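Local coordinates for protein terminal oxygenase component of carbazole (Janthinobacterium sp., PDB 7BUG) that catalyses, as the oxygenase component of carbazole 1,9a-dioxygenase, the angular dioxygenation of carbazole, using a Rieske [2Fe-2S] cluster and a mononuclear iron, at residues A16-A21 with K367-H372. Sequence-based numbering, arbitrary orientation.
Sequences APYVDA and KLASEH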
# COMPACT_ATOMS: atom_id res chain seq x y z
N ALA A 16 16.44 -16.47 18.67
CA ALA A 16 16.63 -15.74 17.41
C ALA A 16 16.00 -16.50 16.24
O ALA A 16 15.39 -15.86 15.39
CB ALA A 16 18.08 -15.47 17.13
N PRO A 17 16.07 -17.85 16.16
CA PRO A 17 15.46 -18.55 15.01
C PRO A 17 13.94 -18.34 14.98
O PRO A 17 13.38 -18.15 13.92
CB PRO A 17 15.82 -20.02 15.23
CG PRO A 17 17.13 -19.93 16.04
CD PRO A 17 16.87 -18.77 16.99
N TYR A 18 13.33 -18.32 16.14
CA TYR A 18 11.86 -18.06 16.26
C TYR A 18 11.53 -16.67 15.74
O TYR A 18 10.53 -16.51 15.02
CB TYR A 18 11.44 -18.20 17.71
CG TYR A 18 9.98 -17.89 17.96
CD1 TYR A 18 9.00 -18.76 17.60
CD2 TYR A 18 9.63 -16.69 18.52
CE1 TYR A 18 7.66 -18.47 17.88
CE2 TYR A 18 8.32 -16.38 18.82
CZ TYR A 18 7.33 -17.28 18.52
OH TYR A 18 6.02 -17.08 18.89
N VAL A 19 12.32 -15.65 16.12
CA VAL A 19 12.11 -14.26 15.61
C VAL A 19 12.35 -14.21 14.11
O VAL A 19 11.66 -13.45 13.39
CB VAL A 19 12.98 -13.26 16.39
CG1 VAL A 19 12.90 -11.92 15.73
CG2 VAL A 19 12.54 -13.23 17.83
N ASP A 20 13.24 -15.04 13.56
CA ASP A 20 13.47 -15.05 12.12
C ASP A 20 12.29 -15.70 11.38
O ASP A 20 12.13 -15.49 10.14
CB ASP A 20 14.75 -15.81 11.79
CG ASP A 20 15.32 -15.46 10.46
OD1 ASP A 20 15.19 -14.29 10.07
OD2 ASP A 20 15.99 -16.35 9.89
N ALA A 21 11.51 -16.53 12.07
CA ALA A 21 10.52 -17.42 11.41
C ALA A 21 9.19 -16.71 11.10
O ALA A 21 8.12 -17.23 11.40
CB ALA A 21 10.38 -18.70 12.17
N LYS A 367 11.81 -20.69 22.89
CA LYS A 367 13.07 -21.49 22.94
C LYS A 367 12.84 -22.86 22.32
O LYS A 367 13.70 -23.32 21.55
CB LYS A 367 13.50 -21.58 24.39
CG LYS A 367 13.98 -20.26 24.96
CD LYS A 367 14.79 -20.43 26.26
CE LYS A 367 14.08 -19.99 27.51
NZ LYS A 367 14.59 -18.68 27.97
N LEU A 368 11.77 -23.52 22.69
CA LEU A 368 11.45 -24.86 22.13
C LEU A 368 11.37 -24.72 20.60
O LEU A 368 11.96 -25.53 19.85
CB LEU A 368 10.12 -25.35 22.69
CG LEU A 368 9.74 -26.66 22.03
CD1 LEU A 368 10.01 -27.82 22.95
CD2 LEU A 368 8.33 -26.66 21.53
N ALA A 369 10.66 -23.71 20.10
CA ALA A 369 10.46 -23.55 18.65
C ALA A 369 11.81 -23.28 18.01
O ALA A 369 12.04 -23.75 16.89
CB ALA A 369 9.50 -22.40 18.38
N SER A 370 12.64 -22.45 18.64
CA SER A 370 13.97 -22.08 18.09
C SER A 370 14.83 -23.34 17.96
O SER A 370 15.53 -23.43 16.93
CB SER A 370 14.63 -21.06 18.94
OG SER A 370 13.99 -19.79 18.92
N GLU A 371 14.76 -24.23 18.95
CA GLU A 371 15.70 -25.38 19.02
C GLU A 371 15.20 -26.53 18.14
O GLU A 371 16.04 -27.24 17.54
CB GLU A 371 15.91 -25.85 20.46
CG GLU A 371 16.89 -27.03 20.52
CD GLU A 371 17.21 -27.62 21.89
OE1 GLU A 371 16.57 -27.20 22.90
OE2 GLU A 371 18.07 -28.53 21.96
N HIS A 372 13.89 -26.71 17.99
CA HIS A 372 13.30 -27.99 17.52
C HIS A 372 12.52 -27.86 16.22
O HIS A 372 12.04 -28.87 15.76
CB HIS A 372 12.45 -28.62 18.59
CG HIS A 372 13.24 -29.10 19.75
ND1 HIS A 372 14.11 -30.17 19.65
CD2 HIS A 372 13.30 -28.64 21.03
CE1 HIS A 372 14.66 -30.37 20.85
NE2 HIS A 372 14.19 -29.43 21.71
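With OG anti to its carbonyl carbon (chi1 -68°), Ser370 presents its hydroxyl to Tyr18, whose CG lies anti to the backbone N. The amide of Tyr18, in the first turn of helix 16-20, donates to this hydroxyl: Tyr18 N and Ser370 OG are 3.2 Å apart, with an N-H...OG angle of 144°, a moderately bent bond. The same oxygen sits 3.2 Å from Tyr18 CB. Ser370 OG also bonds to Arg366 O one turn back in helix 360-372, so the hydroxyl links its own helix backbone to an amide of the other. Pro17 lies alongside, its CD 3.6 Å from Ser370 OG and its CB 3.8 Å from Ser370 O. Ala369 CB meets the Tyr18 ring obliquely at CD1, 3.8 Å away. The phenol runs on to Glu176 and Trp365, both hydrogen-bonded to Tyr18 OH, and the Trp365 ring meets the tyrosine ring nearly perpendicularly. The axes of helix 16-20 and of the 367-372 segment pass 7.7 Å apart at 88°, and little surface is buried. An alanine at Ser370 would probably leave the Tyr18 amide without this acceptor and Pro17 CD without its nearest neighbour across the contact. The junction packs helix 16-20, near the N-terminus, onto helix 360-372 of the catalytic ring-hydroxylase part, away from both iron sites. Its chemistry is mixed: the small Ser370 and Ala369 side chains and the proline ring probably let the helices approach closely, while a single hydroxyl offers an acceptor to a first-turn amide that has no i-4 carbonyl from within helix 16-20.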